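Local coordinates for chromosome-partitioning protein ParB (Caulobacter vibrioides, PDB 7BM8), which binds CTP and the DNA origin of replication and takes part in chromosome partition, its spreading on DNA being gated by CTP, at residues A[59-64]-A[95-100]; A[74-79]-A[108-113]; A[170-175]-A[195-200]. All coordinates share one frame; numbering follows the deposited sequence.

Interaction 1. Residues A[59-64]-A[95-100]; sequences EDLSNS and WRAAQR. With CTP (cytidine-5'-triphosphate), chain C.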
# COMPACT_ATOMS: atom_id res chain seq x y z
N GLU A 59 -1.33 9.69 -12.46
CA GLU A 59 -0.63 10.99 -12.67
C GLU A 59 0.29 11.27 -11.47
O GLU A 59 1.46 11.64 -11.69
CB GLU A 59 -1.65 12.11 -12.88
CG GLU A 59 -1.04 13.48 -13.08
CD GLU A 59 -0.11 13.61 -14.28
OE1 GLU A 59 -0.28 12.84 -15.25
OE2 GLU A 59 0.78 14.48 -14.25
N ASP A 60 -0.23 11.09 -10.25
CA ASP A 60 0.52 11.32 -8.98
C ASP A 60 1.74 10.41 -8.94
O ASP A 60 2.81 10.89 -8.52
CB ASP A 60 -0.36 11.08 -7.75
CG ASP A 60 -1.44 12.13 -7.55
OD1 ASP A 60 -1.32 13.22 -8.13
OD2 ASP A 60 -2.39 11.83 -6.79
N LEU A 61 1.58 9.14 -9.33
CA LEU A 61 2.66 8.12 -9.28
C LEU A 61 3.75 8.48 -10.30
O LEU A 61 4.94 8.47 -9.92
CB LEU A 61 2.06 6.74 -9.54
CG LEU A 61 3.04 5.56 -9.47
CD1 LEU A 61 3.90 5.63 -8.23
CD2 LEU A 61 2.29 4.23 -9.53
N SER A 62 3.35 8.79 -11.54
CA SER A 62 4.26 9.20 -12.63
C SER A 62 5.05 10.45 -12.21
O SER A 62 6.27 10.49 -12.48
CB SER A 62 3.52 9.41 -13.93
OG SER A 62 2.26 10.03 -13.69
N ASN A 63 4.39 11.41 -11.56
CA ASN A 63 5.03 12.63 -11.00
C ASN A 63 6.08 12.20 -9.96
O ASN A 63 7.25 12.59 -10.10
CB ASN A 63 4.02 13.58 -10.36
CG ASN A 63 3.10 14.24 -11.36
OD1 ASN A 63 3.46 14.42 -12.52
ND2 ASN A 63 1.90 14.60 -10.93
N SER A 64 5.65 11.41 -8.97
CA SER A 64 6.48 10.87 -7.86
C SER A 64 7.68 10.10 -8.42
O SER A 64 8.78 10.22 -7.84
CB SER A 64 5.64 10.01 -6.94
OG SER A 64 6.46 9.33 -5.99
N TRP A 95 4.96 0.45 -13.61
CA TRP A 95 5.36 0.27 -15.04
C TRP A 95 4.69 1.33 -15.92
O TRP A 95 5.40 1.95 -16.75
CB TRP A 95 5.02 -1.15 -15.49
CG TRP A 95 5.24 -1.41 -16.95
CD1 TRP A 95 6.41 -1.28 -17.65
CD2 TRP A 95 4.26 -1.88 -17.89
NE1 TRP A 95 6.22 -1.63 -18.95
CE2 TRP A 95 4.91 -2.01 -19.13
CE3 TRP A 95 2.90 -2.21 -17.79
CZ2 TRP A 95 4.25 -2.45 -20.27
CZ3 TRP A 95 2.25 -2.65 -18.92
CH2 TRP A 95 2.91 -2.77 -20.14
N ARG A 96 3.38 1.52 -15.76
CA ARG A 96 2.57 2.48 -16.56
C ARG A 96 2.95 3.92 -16.19
O ARG A 96 3.07 4.76 -17.11
CB ARG A 96 1.08 2.22 -16.35
CG ARG A 96 0.56 1.03 -17.16
CD ARG A 96 -0.91 0.77 -16.92
NE ARG A 96 -1.42 -0.27 -17.80
CZ ARG A 96 -2.64 -0.80 -17.73
NH1 ARG A 96 -3.49 -0.41 -16.79
NH2 ARG A 96 -3.00 -1.74 -18.59
N ALA A 97 3.14 4.19 -14.90
CA ALA A 97 3.57 5.50 -14.36
C ALA A 97 4.96 5.84 -14.91
O ALA A 97 5.12 6.96 -15.45
CB ALA A 97 3.57 5.46 -12.85
N ALA A 98 5.91 4.92 -14.78
CA ALA A 98 7.30 5.06 -15.28
C ALA A 98 7.28 5.31 -16.79
O ALA A 98 8.11 6.13 -17.25
CB ALA A 98 8.11 3.84 -14.93
N GLN A 99 6.38 4.64 -17.52
CA GLN A 99 6.20 4.81 -18.99
C GLN A 99 5.85 6.27 -19.29
O GLN A 99 6.62 6.92 -20.02
CB GLN A 99 5.12 3.86 -19.54
CG GLN A 99 5.68 2.55 -20.08
CD GLN A 99 4.64 1.63 -20.65
OE1 GLN A 99 3.43 1.81 -20.46
NE2 GLN A 99 5.09 0.61 -21.37
N ARG A 100 4.75 6.77 -18.71
CA ARG A 100 4.30 8.18 -18.83
C ARG A 100 5.44 9.12 -18.42
O ARG A 100 5.68 10.10 -19.15
CB ARG A 100 3.05 8.42 -17.98
CG ARG A 100 1.80 7.77 -18.54
CD ARG A 100 0.59 7.88 -17.63
NE ARG A 100 0.11 9.24 -17.48
CZ ARG A 100 -1.10 9.57 -17.04
NH1 ARG A 100 -1.98 8.64 -16.70
NH2 ARG A 100 -1.44 10.85 -16.94
N1 CTP C . 6.34 3.51 -5.27
C2 CTP C . 7.64 3.44 -5.79
N3 CTP C . 8.25 4.58 -6.18
C4 CTP C . 7.62 5.76 -6.07
C5 CTP C . 6.30 5.85 -5.55
C6 CTP C . 5.70 4.71 -5.17
O2 CTP C . 8.20 2.34 -5.88
N4 CTP C . 8.27 6.84 -6.48
C1' CTP C . 5.69 2.23 -4.87
C2' CTP C . 4.83 2.31 -3.61
O2' CTP C . 5.66 2.32 -2.47
C3' CTP C . 4.02 1.02 -3.78
C4' CTP C . 3.81 0.94 -5.30
O4' CTP C . 4.81 1.82 -5.88
O3' CTP C . 4.74 -0.10 -3.30
C5' CTP C . 2.43 1.31 -5.80
O5' CTP C . 1.47 0.37 -5.28
PA CTP C . 0.12 -0.01 -6.05
O1A CTP C . -0.37 -1.33 -5.56
O2A CTP C . -0.82 1.15 -6.02
O3A CTP C . 0.63 -0.20 -7.55
PB CTP C . 1.69 -1.27 -8.10
O1B CTP C . 2.75 -0.54 -8.85
O2B CTP C . 2.05 -2.17 -6.97
O3B CTP C . 0.80 -2.08 -9.15
PG CTP C . -0.16 -3.35 -8.91
O1G CTP C . 0.57 -4.57 -9.43
O2G CTP C . -0.38 -3.40 -7.41
O3G CTP C . -1.42 -3.05 -9.68
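Ala-97 sets its methyl against Leu-61 and Ser-62 where helix 55-68 meets helix 92-100 in the CTP-binding N-terminal domain of ParB. The axes of segments 59-64 and 95-100, on these two helices, come within 7.9 Å at 64° between their N-to-C directions, and the CA atoms of Ser-62 and Ala-97 lie 4.1 Å apart, an approach to which two small side chains are suited.

Apolar packing joins Leu-61 to Ala-97, CG to CB at 3.4 Å, and Leu-58 and Ile-65 also touch this methyl. The turn about CB-CG of Leu-61 (chi2 47°) divides its branches: CD2 stays beside Ala-97, whereas CD1 reaches the cytosine, 3.6 Å from C5 of CTP.

Ser-62 packs its CB closely on the backbone carbonyl, 3.3 Å from Ala-97 O; its hydroxyl turns back to its own helix, within hydrogen-bonding reach of the carbonyls of Leu-58 and Glu-59.

Charge closes the outer side. Glu-59 and Arg-100 meet crosswise in a salt bridge, OE1 to NH2 at 2.9 Å, while Arg-100 NH1 pairs with Glu-55.

Ligand recognition comes last: Ser-64 OG accepts a nearly straight hydrogen bond, 163° at the hydrogen, from N4 of CTP at 3.1 Å.

Interaction 2. Residues A[74-79]-A[108-113]; sequences ILVRPS and IMVREL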
# COMPACT_ATOMS: atom_id res chain seq x y z
N ILE A 74 9.94 -3.85 -9.42
CA ILE A 74 8.72 -4.48 -10.01
C ILE A 74 8.95 -5.99 -10.13
O ILE A 74 9.97 -6.39 -10.72
CB ILE A 74 8.38 -3.82 -11.37
CG1 ILE A 74 8.01 -2.34 -11.19
CG2 ILE A 74 7.28 -4.59 -12.09
CD1 ILE A 74 7.97 -1.55 -12.48
N LEU A 75 8.04 -6.78 -9.56
CA LEU A 75 8.11 -8.26 -9.57
C LEU A 75 7.55 -8.77 -10.89
O LEU A 75 6.39 -8.43 -11.22
CB LEU A 75 7.33 -8.82 -8.37
CG LEU A 75 7.36 -10.34 -8.21
CD1 LEU A 75 8.79 -10.88 -8.24
CD2 LEU A 75 6.66 -10.76 -6.94
N VAL A 76 8.35 -9.56 -11.61
CA VAL A 76 8.01 -10.14 -12.95
C VAL A 76 8.38 -11.62 -12.95
O VAL A 76 9.28 -12.01 -12.19
CB VAL A 76 8.75 -9.40 -14.07
CG1 VAL A 76 8.41 -7.92 -14.09
CG2 VAL A 76 10.26 -9.60 -14.00
N ARG A 77 7.70 -12.41 -13.79
CA ARG A 77 8.12 -13.77 -14.20
C ARG A 77 8.47 -13.74 -15.69
O ARG A 77 7.97 -12.89 -16.42
CB ARG A 77 7.02 -14.80 -13.92
CG ARG A 77 5.80 -14.68 -14.81
CD ARG A 77 4.81 -15.79 -14.52
NE ARG A 77 3.52 -15.59 -15.17
CZ ARG A 77 2.50 -16.44 -15.10
NH1 ARG A 77 2.61 -17.56 -14.40
NH2 ARG A 77 1.37 -16.17 -15.72
N PRO A 78 9.34 -14.65 -16.18
CA PRO A 78 9.60 -14.76 -17.61
C PRO A 78 8.27 -14.97 -18.34
O PRO A 78 7.47 -15.76 -17.86
CB PRO A 78 10.52 -15.99 -17.74
CG PRO A 78 11.15 -16.13 -16.37
CD PRO A 78 10.12 -15.62 -15.39
N SER A 79 8.04 -14.24 -19.43
CA SER A 79 6.76 -14.24 -20.18
C SER A 79 6.41 -15.67 -20.60
O SER A 79 7.26 -16.39 -21.12
CB SER A 79 6.80 -13.32 -21.37
OG SER A 79 5.70 -13.55 -22.24
N ILE A 108 13.65 -4.48 -11.78
CA ILE A 108 12.80 -5.71 -11.80
C ILE A 108 13.45 -6.79 -10.92
O ILE A 108 14.66 -6.68 -10.66
CB ILE A 108 12.59 -6.23 -13.24
CG1 ILE A 108 13.91 -6.50 -13.96
CG2 ILE A 108 11.71 -5.27 -14.02
CD1 ILE A 108 13.75 -7.26 -15.26
N MET A 109 12.65 -7.77 -10.49
CA MET A 109 13.11 -9.04 -9.87
C MET A 109 12.42 -10.20 -10.59
O MET A 109 11.17 -10.25 -10.53
CB MET A 109 12.76 -9.09 -8.38
CG MET A 109 13.47 -8.04 -7.56
SD MET A 109 12.72 -7.83 -5.94
CE MET A 109 11.04 -7.38 -6.38
N VAL A 110 13.20 -11.06 -11.24
CA VAL A 110 12.68 -12.22 -12.03
C VAL A 110 12.65 -13.46 -11.14
O VAL A 110 13.71 -13.82 -10.60
CB VAL A 110 13.53 -12.47 -13.29
CG1 VAL A 110 12.94 -13.57 -14.15
CG2 VAL A 110 13.71 -11.20 -14.11
N ARG A 111 11.47 -14.06 -10.98
CA ARG A 111 11.26 -15.34 -10.25
C ARG A 111 10.39 -16.25 -11.12
O ARG A 111 9.44 -15.75 -11.74
CB ARG A 111 10.61 -15.06 -8.89
CG ARG A 111 11.32 -14.03 -8.02
CD ARG A 111 12.59 -14.54 -7.35
NE ARG A 111 13.18 -13.54 -6.45
CZ ARG A 111 14.00 -12.55 -6.81
NH1 ARG A 111 14.37 -12.40 -8.07
NH2 ARG A 111 14.46 -11.72 -5.90
N GLU A 112 10.73 -17.54 -11.20
CA GLU A 112 9.91 -18.59 -11.86
C GLU A 112 8.62 -18.75 -11.05
O GLU A 112 8.72 -19.03 -9.85
CB GLU A 112 10.67 -19.91 -11.97
CG GLU A 112 11.66 -19.96 -13.12
CD GLU A 112 11.04 -20.09 -14.50
OE1 GLU A 112 9.79 -20.01 -14.61
OE2 GLU A 112 11.80 -20.26 -15.47
N LEU A 113 7.46 -18.55 -11.68
CA LEU A 113 6.14 -18.57 -10.98
C LEU A 113 5.07 -19.11 -11.94
O LEU A 113 5.01 -18.62 -13.08
CB LEU A 113 5.80 -17.15 -10.52
CG LEU A 113 6.81 -16.49 -9.58
CD1 LEU A 113 6.58 -14.99 -9.52
CD2 LEU A 113 6.73 -17.09 -8.18
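Val-76 and Val-110 lie side by side on one face of a parallel strand pair, their CG2 methyls 3.8 Å apart and the two side chains at a slant to each other. The same methyl of Val-76 also leans toward Ile-108, with CG2 4.2 Å from Ile-108 CB. The other branch of Val-110 turns to the proline, CG1 resting 3.7 Å from Pro-78 CD, so the two branches of Val-110 touch Val-76 and Pro-78, two residues apart on strand 74-78. Tyr-86 of the neighbouring strand adds to this face.

Leu-75 and Met-109 point to the other face. There the side chains of Leu-75 and Arg-111 cross at about a right angle, with Leu-75 CD1 4.0 Å from Arg-111 CG, and Ile-121 of helix 115-127 also packs on Leu-75.

Arg-77 takes CG between its backbone N and carbonyl carbon (chi1 70°), then extends to NE. Its NH1 reaches Leu-113 O at 2.9 Å, nearly straight (167°); the oxygen lies near the guanidinium plane, yet the donor stands 39° out of the carbonyl plane. Asp-115 shares NH1, and Gln-87 takes NE.

Backbone bonds fix the register: Met-109 N to Ile-74 O (3.0 Å), Val-76 N to Met-109 O (3.1 Å) and Arg-111 N to Val-76 O (3.2 Å). These are inner strands of the mixed sheet in the ParB N-terminal domain.

Interaction 3. Residues A[170-175]-A[195-200]; sequences MRLLAL and AIAAAA
Arg-171 and Leu-172 meet Ala-197 in the helical ParB HTH domain, where the end of helix 163-171 comes up to the last turn of helix 190-198. The nearest CA atoms, those of Arg-171 and Ala-197, are 5.9 Å apart, and the two segments together bury 219 Å², a small interface shared mainly by Arg-171 and Ala-197.

The tightly packed part is Leu-172 with Ala-197. Leu-172 brings its CD2 branch to 3.8 Å from Ala-197 CB; both residues are buried, and Val-134 of helix 134-148 also packs on Leu-172.

The Arg-171 side faces solvent and is held by hydrogen bonds. Arg-171 also approaches this alanine, CB to CB 4.2 Å, before its chain bends at chi3 (67°), which brings the guanidinium over to the carbonyl. Ala-198 and Ala-200 are exposed, and the chain leaves helical geometry at Ala-199, whose carbonyl receives a weak hydrogen bond from Arg-171 NH2 at 3.3 Å. The side chains of Ala-198, Ala-199 and Ala-200 add little to the contact.

Positive charge beside the carbonyls of a helix C-terminus is probably favourable. The grip is side-on, two nitrogens to one oxygen lying near the guanidinium plane: NE reaches Ala-197 O at 2.8 Å from 50° out of the carbonyl plane, and NH2, at 2.9 Å from Ala-197 O, approaches almost in line with the C=O bond (171°).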
# COMPACT_ATOMS: atom_id res chain seq x y z
N MET A 170 -2.27 19.20 6.30
CA MET A 170 -1.57 19.89 7.42
C MET A 170 -2.59 20.64 8.29
O MET A 170 -2.42 20.62 9.53
CB MET A 170 -0.52 20.88 6.90
CG MET A 170 0.62 20.19 6.16
SD MET A 170 2.07 21.25 5.94
CE MET A 170 2.71 21.27 7.61
N ARG A 171 -3.62 21.24 7.67
CA ARG A 171 -4.69 22.01 8.36
C ARG A 171 -5.33 21.16 9.47
O ARG A 171 -5.81 21.75 10.45
CB ARG A 171 -5.76 22.48 7.36
CG ARG A 171 -5.37 23.73 6.59
CD ARG A 171 -6.26 23.98 5.39
NE ARG A 171 -7.63 24.30 5.78
CZ ARG A 171 -8.07 25.51 6.13
NH1 ARG A 171 -7.26 26.55 6.15
NH2 ARG A 171 -9.35 25.67 6.45
N LEU A 172 -5.31 19.82 9.33
CA LEU A 172 -5.88 18.85 10.29
C LEU A 172 -5.17 18.94 11.64
O LEU A 172 -5.80 18.59 12.65
CB LEU A 172 -5.78 17.44 9.72
CG LEU A 172 -6.57 17.18 8.44
CD1 LEU A 172 -6.24 15.81 7.87
CD2 LEU A 172 -8.07 17.30 8.71
N LEU A 173 -3.91 19.39 11.67
CA LEU A 173 -3.09 19.50 12.91
C LEU A 173 -3.66 20.60 13.81
O LEU A 173 -3.50 20.50 15.05
CB LEU A 173 -1.63 19.79 12.54
CG LEU A 173 -0.92 18.71 11.72
CD1 LEU A 173 0.48 19.15 11.32
CD2 LEU A 173 -0.86 17.39 12.49
N ALA A 174 -4.31 21.60 13.21
CA ALA A 174 -4.94 22.75 13.91
C ALA A 174 -6.15 22.27 14.73
O ALA A 174 -6.35 22.79 15.85
CB ALA A 174 -5.35 23.80 12.90
N LEU A 175 -6.91 21.32 14.20
CA LEU A 175 -8.22 20.86 14.73
C LEU A 175 -8.06 20.39 16.18
O LEU A 175 -6.97 19.99 16.59
CB LEU A 175 -8.76 19.74 13.84
CG LEU A 175 -9.08 20.14 12.39
CD1 LEU A 175 -9.82 19.02 11.68
CD2 LEU A 175 -9.90 21.42 12.34
N ALA A 195 -11.80 16.94 3.20
CA ALA A 195 -13.01 17.76 2.97
C ALA A 195 -13.26 18.67 4.18
O ALA A 195 -13.41 19.89 3.99
CB ALA A 195 -14.20 16.87 2.69
N ILE A 196 -13.31 18.08 5.38
CA ILE A 196 -13.48 18.79 6.68
C ILE A 196 -12.44 19.91 6.78
O ILE A 196 -12.82 21.02 7.21
CB ILE A 196 -13.37 17.81 7.87
N ALA A 197 -11.19 19.64 6.37
CA ALA A 197 -10.04 20.56 6.41
C ALA A 197 -10.28 21.76 5.48
O ALA A 197 -10.00 22.90 5.91
CB ALA A 197 -8.77 19.83 6.01
N ALA A 198 -10.77 21.51 4.26
CA ALA A 198 -11.00 22.52 3.20
C ALA A 198 -12.04 23.56 3.66
O ALA A 198 -11.91 24.73 3.25
CB ALA A 198 -11.44 21.84 1.93
N ALA A 199 -13.01 23.15 4.48
CA ALA A 199 -14.13 23.98 4.98
C ALA A 199 -13.60 25.23 5.69
O ALA A 199 -12.59 25.11 6.43
CB ALA A 199 -15.01 23.17 5.91
N ALA A 200 -14.25 26.38 5.46
CA ALA A 200 -13.95 27.68 6.11
C ALA A 200 -14.12 27.55 7.63
O ALA A 200 -13.27 28.09 8.36
CB ALA A 200 -14.85 28.76 5.54

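Interactions 1 and 2 belong to the N-terminal domain and touch through Trp-95 N and Ile-74 CD1, 3.8 Å apart; their segments alternate along the chain, joining helix 55-68 to helix 92-100 and strand 74-78 to strand 105-110. Interaction 3 lies in the HTH domain, its nearest atoms about 15 Å from interaction 1 and about 29 Å from interaction 2. Interaction 1 is mainly buried and borders the nucleotide, with a charged pair at its outer edge. Interaction 2 buries the largest area, 569 Å², and combines backbone bonds between strands with apolar pairs and one arginine bond to a carbonyl. Interaction 3 is smaller and partly exposed, its polar bonds all coming from one arginine to helix-end carbonyls.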